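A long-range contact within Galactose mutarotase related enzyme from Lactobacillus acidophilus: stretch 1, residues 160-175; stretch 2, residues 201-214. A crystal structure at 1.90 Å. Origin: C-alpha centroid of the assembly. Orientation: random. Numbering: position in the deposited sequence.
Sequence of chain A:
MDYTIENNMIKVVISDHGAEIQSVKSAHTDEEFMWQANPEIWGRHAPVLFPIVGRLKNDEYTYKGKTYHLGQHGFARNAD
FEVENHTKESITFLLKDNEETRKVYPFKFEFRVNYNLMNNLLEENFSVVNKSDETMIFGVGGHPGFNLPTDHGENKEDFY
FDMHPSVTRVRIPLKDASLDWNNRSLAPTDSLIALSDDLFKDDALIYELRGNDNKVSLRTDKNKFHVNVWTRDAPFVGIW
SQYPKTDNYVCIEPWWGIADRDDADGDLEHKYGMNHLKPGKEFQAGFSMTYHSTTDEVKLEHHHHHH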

# COMPACT_ATOMS: atom_id res chain seq x y z
N TYR A 160 4.94 16.00 8.08
CA TYR A 160 5.66 15.97 6.83
C TYR A 160 6.14 14.56 6.58
O TYR A 160 6.15 13.73 7.50
CB TYR A 160 6.85 16.95 6.86
CG TYR A 160 7.88 16.68 7.95
CD1 TYR A 160 7.79 17.31 9.19
CD2 TYR A 160 8.95 15.81 7.72
CE1 TYR A 160 8.77 17.07 10.20
CE2 TYR A 160 9.93 15.57 8.72
CZ TYR A 160 9.82 16.19 9.95
OH TYR A 160 10.79 15.94 10.91
N PHE A 161 6.51 14.29 5.33
CA PHE A 161 7.25 13.06 5.01
C PHE A 161 8.64 13.38 4.49
O PHE A 161 8.89 14.45 3.91
CB PHE A 161 6.46 12.10 4.10
CG PHE A 161 6.24 12.59 2.69
CD1 PHE A 161 7.09 12.21 1.66
CD2 PHE A 161 5.16 13.43 2.39
CE1 PHE A 161 6.89 12.64 0.36
CE2 PHE A 161 4.94 13.88 1.09
CZ PHE A 161 5.82 13.48 0.07
N ASP A 162 9.54 12.46 4.77
CA ASP A 162 10.93 12.61 4.46
C ASP A 162 11.41 11.28 3.91
O ASP A 162 11.21 10.23 4.52
CB ASP A 162 11.71 12.97 5.72
CG ASP A 162 13.01 13.64 5.42
OD1 ASP A 162 13.23 14.07 4.26
OD2 ASP A 162 13.84 13.75 6.34
N MSE A 163 12.05 11.31 2.76
CA MSE A 163 12.50 10.07 2.14
C MSE A 163 14.00 9.89 2.28
O MSE A 163 14.78 10.84 2.11
CB MSE A 163 12.06 10.03 0.69
CG MSE A 163 10.58 10.28 0.54
SE MSE A 163 10.00 10.11 -1.31
CE MSE A 163 10.57 8.30 -1.55
N HIS A 164 14.41 8.68 2.64
CA HIS A 164 15.82 8.34 2.71
C HIS A 164 16.08 7.18 1.73
O HIS A 164 15.23 6.31 1.59
CB HIS A 164 16.19 7.97 4.14
CG HIS A 164 15.90 9.06 5.13
ND1 HIS A 164 14.68 9.19 5.77
CD2 HIS A 164 16.66 10.09 5.57
CE1 HIS A 164 14.71 10.23 6.57
NE2 HIS A 164 15.90 10.80 6.47
N PRO A 165 17.22 7.20 1.00
CA PRO A 165 18.26 8.25 0.94
C PRO A 165 17.69 9.57 0.47
O PRO A 165 16.67 9.57 -0.24
CB PRO A 165 19.23 7.72 -0.13
CG PRO A 165 18.95 6.27 -0.24
CD PRO A 165 17.50 6.09 0.08
N SER A 166 18.33 10.68 0.84
CA SER A 166 17.84 12.01 0.52
C SER A 166 18.34 12.38 -0.85
O SER A 166 19.39 13.04 -1.00
CB SER A 166 18.35 13.05 1.54
OG SER A 166 17.70 12.87 2.80
N VAL A 167 17.60 11.96 -1.86
CA VAL A 167 17.95 12.26 -3.24
C VAL A 167 16.71 12.69 -3.97
O VAL A 167 15.60 12.25 -3.62
CB VAL A 167 18.60 11.07 -3.97
CG1 VAL A 167 19.94 10.71 -3.30
CG2 VAL A 167 17.66 9.85 -4.02
N THR A 168 16.88 13.56 -4.97
CA THR A 168 15.78 13.95 -5.83
C THR A 168 15.36 12.75 -6.67
O THR A 168 16.21 12.00 -7.18
CB THR A 168 16.21 15.15 -6.70
OG1 THR A 168 16.39 16.29 -5.84
CG2 THR A 168 15.12 15.52 -7.66
N ARG A 169 14.05 12.55 -6.79
CA ARG A 169 13.48 11.40 -7.47
C ARG A 169 12.46 11.84 -8.50
O ARG A 169 11.85 12.91 -8.38
CB ARG A 169 12.80 10.45 -6.46
CG ARG A 169 13.75 9.66 -5.55
CD ARG A 169 12.94 9.03 -4.41
NE ARG A 169 13.74 8.21 -3.48
CZ ARG A 169 14.36 8.66 -2.40
NH1 ARG A 169 14.35 9.95 -2.08
NH2 ARG A 169 15.02 7.80 -1.62
N VAL A 170 12.23 10.99 -9.51
CA VAL A 170 11.28 11.34 -10.56
C VAL A 170 9.86 11.14 -10.03
O VAL A 170 9.55 10.08 -9.48
CB VAL A 170 11.48 10.46 -11.81
CG1 VAL A 170 10.44 10.80 -12.88
CG2 VAL A 170 12.90 10.65 -12.37
N ARG A 171 9.03 12.18 -10.14
CA ARG A 171 7.60 12.05 -9.83
C ARG A 171 6.85 11.76 -11.12
O ARG A 171 7.11 12.40 -12.15
CB ARG A 171 7.04 13.35 -9.24
CG ARG A 171 5.55 13.27 -8.86
CD ARG A 171 4.96 14.64 -8.63
NE ARG A 171 3.49 14.62 -8.72
CZ ARG A 171 2.72 15.66 -8.41
NH1 ARG A 171 3.28 16.79 -7.99
NH2 ARG A 171 1.41 15.57 -8.51
N ILE A 172 5.89 10.84 -11.05
CA ILE A 172 5.00 10.57 -12.18
C ILE A 172 3.64 11.16 -11.86
O ILE A 172 2.92 10.61 -11.02
CB ILE A 172 4.84 9.07 -12.46
CG1 ILE A 172 6.21 8.36 -12.51
CG2 ILE A 172 4.01 8.85 -13.77
CD1 ILE A 172 6.14 6.83 -12.57
N PRO A 173 3.26 12.26 -12.53
CA PRO A 173 1.98 12.85 -12.14
C PRO A 173 0.80 12.04 -12.67
O PRO A 173 0.92 11.37 -13.70
CB PRO A 173 2.01 14.26 -12.79
CG PRO A 173 3.26 14.36 -13.55
CD PRO A 173 3.91 13.00 -13.62
N LEU A 174 -0.32 12.11 -11.95
CA LEU A 174 -1.55 11.46 -12.41
C LEU A 174 -2.46 12.48 -13.07
O LEU A 174 -2.58 13.60 -12.59
CB LEU A 174 -2.29 10.81 -11.24
CG LEU A 174 -1.81 9.46 -10.70
CD1 LEU A 174 -2.35 9.24 -9.30
CD2 LEU A 174 -2.24 8.33 -11.61
N LYS A 175 -3.09 12.09 -14.18
CA LYS A 175 -4.11 12.91 -14.84
C LYS A 175 -5.24 11.95 -15.25
O LYS A 175 -5.02 11.00 -16.00
CB LYS A 175 -3.51 13.64 -16.05
CG LYS A 175 -4.29 14.88 -16.52
CD LYS A 175 -3.65 15.52 -17.77
CE LYS A 175 -2.68 16.68 -17.41
NZ LYS A 175 -1.76 17.11 -18.54
N LYS A 201 -4.29 17.71 -4.29
CA LYS A 201 -5.35 18.21 -5.19
C LYS A 201 -5.33 17.55 -6.56
O LYS A 201 -6.38 17.41 -7.20
CB LYS A 201 -5.31 19.74 -5.34
CG LYS A 201 -4.03 20.29 -5.95
CD LYS A 201 -4.26 21.74 -6.39
CE LYS A 201 -2.96 22.52 -6.43
NZ LYS A 201 -1.93 21.82 -7.26
N ASP A 202 -4.15 17.14 -7.00
CA ASP A 202 -3.98 16.45 -8.28
C ASP A 202 -3.75 14.95 -8.10
O ASP A 202 -3.04 14.33 -8.90
CB ASP A 202 -2.80 17.06 -9.05
CG ASP A 202 -3.03 18.51 -9.41
OD1 ASP A 202 -4.19 18.90 -9.63
OD2 ASP A 202 -2.05 19.26 -9.44
N ASP A 203 -4.34 14.39 -7.05
CA ASP A 203 -4.26 12.95 -6.74
C ASP A 203 -2.87 12.57 -6.17
O ASP A 203 -2.10 13.44 -5.76
CB ASP A 203 -4.64 12.13 -7.99
CG ASP A 203 -5.28 10.81 -7.66
OD1 ASP A 203 -5.00 10.21 -6.59
OD2 ASP A 203 -6.06 10.34 -8.51
N ALA A 204 -2.58 11.27 -6.11
CA ALA A 204 -1.40 10.71 -5.44
C ALA A 204 -0.09 11.27 -5.98
O ALA A 204 0.03 11.53 -7.18
CB ALA A 204 -1.40 9.18 -5.58
N LEU A 205 0.88 11.46 -5.09
CA LEU A 205 2.24 11.79 -5.47
C LEU A 205 2.95 10.45 -5.70
O LEU A 205 3.01 9.63 -4.80
CB LEU A 205 2.92 12.60 -4.36
CG LEU A 205 2.15 13.83 -3.87
CD1 LEU A 205 2.85 14.48 -2.64
CD2 LEU A 205 1.99 14.84 -5.00
N ILE A 206 3.46 10.22 -6.92
CA ILE A 206 4.05 8.94 -7.26
C ILE A 206 5.51 9.12 -7.54
O ILE A 206 5.86 9.89 -8.45
CB ILE A 206 3.36 8.28 -8.51
CG1 ILE A 206 1.86 8.08 -8.25
CG2 ILE A 206 4.06 6.95 -8.86
CD1 ILE A 206 1.05 7.62 -9.48
N TYR A 207 6.36 8.42 -6.78
CA TYR A 207 7.81 8.55 -6.93
C TYR A 207 8.45 7.25 -7.40
O TYR A 207 8.13 6.17 -6.92
CB TYR A 207 8.47 9.05 -5.63
CG TYR A 207 7.90 10.38 -5.16
CD1 TYR A 207 8.23 11.57 -5.80
CD2 TYR A 207 7.00 10.43 -4.08
CE1 TYR A 207 7.70 12.78 -5.38
CE2 TYR A 207 6.46 11.64 -3.66
CZ TYR A 207 6.83 12.80 -4.30
OH TYR A 207 6.29 13.99 -3.87
N GLU A 208 9.32 7.39 -8.40
CA GLU A 208 10.12 6.29 -8.90
C GLU A 208 11.22 6.03 -7.89
O GLU A 208 11.97 6.95 -7.55
CB GLU A 208 10.71 6.67 -10.27
CG GLU A 208 9.64 6.72 -11.38
CD GLU A 208 10.21 7.01 -12.77
OE1 GLU A 208 11.43 7.27 -12.88
OE2 GLU A 208 9.42 6.96 -13.74
N LEU A 209 11.29 4.79 -7.41
CA LEU A 209 12.30 4.37 -6.43
C LEU A 209 13.39 3.53 -7.09
O LEU A 209 13.14 2.87 -8.10
CB LEU A 209 11.64 3.58 -5.31
CG LEU A 209 10.59 4.34 -4.49
CD1 LEU A 209 9.99 3.46 -3.41
CD2 LEU A 209 11.22 5.57 -3.86
N ARG A 210 14.58 3.58 -6.50
CA ARG A 210 15.72 2.83 -6.97
C ARG A 210 16.38 2.17 -5.76
O ARG A 210 16.38 2.75 -4.67
CB ARG A 210 16.70 3.80 -7.65
CG ARG A 210 16.14 4.52 -8.89
CD ARG A 210 17.15 5.53 -9.45
NE ARG A 210 18.42 4.88 -9.79
CZ ARG A 210 18.62 4.13 -10.87
NH1 ARG A 210 17.66 3.97 -11.77
NH2 ARG A 210 19.81 3.58 -11.06
N GLY A 211 16.95 0.98 -5.97
CA GLY A 211 17.65 0.24 -4.91
C GLY A 211 16.70 -0.33 -3.87
O GLY A 211 15.48 -0.35 -4.07
N ASN A 212 17.24 -0.79 -2.74
CA ASN A 212 16.38 -1.38 -1.70
C ASN A 212 16.49 -0.79 -0.31
O ASN A 212 16.12 -1.42 0.70
CB ASN A 212 16.54 -2.91 -1.66
CG ASN A 212 17.99 -3.35 -1.70
OD1 ASN A 212 18.34 -4.30 -2.42
ND2 ASN A 212 18.86 -2.66 -0.95
N ASP A 213 16.98 0.44 -0.24
CA ASP A 213 17.22 1.08 1.05
C ASP A 213 16.28 2.23 1.29
O ASP A 213 16.52 3.04 2.18
CB ASP A 213 18.68 1.52 1.22
CG ASP A 213 19.17 2.46 0.11
OD1 ASP A 213 18.47 2.66 -0.92
OD2 ASP A 213 20.29 2.99 0.28
N ASN A 214 15.20 2.29 0.51
CA ASN A 214 14.30 3.42 0.61
C ASN A 214 13.42 3.34 1.84
O ASN A 214 12.86 2.27 2.18
CB ASN A 214 13.45 3.60 -0.65
CG ASN A 214 14.30 3.72 -1.89
OD1 ASN A 214 14.33 2.82 -2.73
ND2 ASN A 214 14.99 4.83 -2.01
O HOH W 1 14.94 5.79 -4.49
O HOH W 2 13.68 8.44 -9.29
O HOH W 3 2.37 12.05 -8.81
O HOH W 4 -0.72 13.30 -9.25
O HOH W 5 0.50 18.14 -7.43
O HOH W 6 -5.12 13.92 -11.31

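The two stretches meet where strand 169-171 runs against strand 205-208, their axes 4.8 Å apart at closest approach and their N-to-C directions 140° apart, an antiparallel sense with strong skew. One bridge, Arg 171 with Tyr 207 (CA to CA 4.6 Å), fixes the register. Two hydrogen bonds flank it: Glu 208 N to Val 170 O, 2.9 Å and nearly linear at 175°, and Ile 172 N to Ile 206 O, 2.8 Å at 159°. The same carbonyls also receive CA-H...O contacts, Tyr 207 CA to Val 170 O at 3.4 Å and Arg 171 CA to Ile 206 O at 3.1 Å.

Beyond this short ladder, water takes over. Water 2 accepts from Val 170 N and donates to Glu 208 O, both at 2.9 Å, spanning a gap too wide for a direct bond. Farther along, water 3 accepts from Ile 206 N (2.8 Å) and from Arg 171 NE (2.8 Å).

Arg 171 is extended, with chi1 to chi3 all t and chi4 at 172°. This lays its guanidinium along the second stretch, with Leu 205 CD2 over one face, 3.6 Å from Arg 171 CZ. The polar atoms stay hydrated: Arg 171 NH2 donates to water 5 at 2.9 Å and to water 4 at 3.2 Å, while the leucine packs against the flat surface.

Arg 169 follows an m, t, t course, then turns at chi4 of 89°. The turn presents two nitrogens to one carbonyl within its own stretch: NH2 and NH1 of Arg 169 lie 2.8 and 3.0 Å from Pro 165 O. Its NE donates to water 1 (2.9 Å), which also accepts from Arg 210 N (3.0 Å), linking the stretches through solvent.

Met 163, a selenomethionine, starts sideways, but its m, t, p rotamer brings the end nearer: CE reaches Leu 209 CD2 at 3.6 Å, and SE sits 4.6 Å from the centroid of the Tyr 207 ring, 29° off its normal. Phe 161, chi1 p, points toward the second stretch; its ring edge meets Leu 205 CD1, 4.1 Å from Phe 161 CZ.

A second apolar cluster forms around Leu 174 and Ile 206, both m, t. Leu 174 CG lies 3.6 Å from Ile 206 CD1, and Leu 174 CD1 lies 3.8 Å from Ala 204 CB. Ile 172, also m, t, adds a looser contact, its CB 4.3 Å from Ile 206 CG2. Such close carbon packing contributes to the 1040 Å² buried between the stretches.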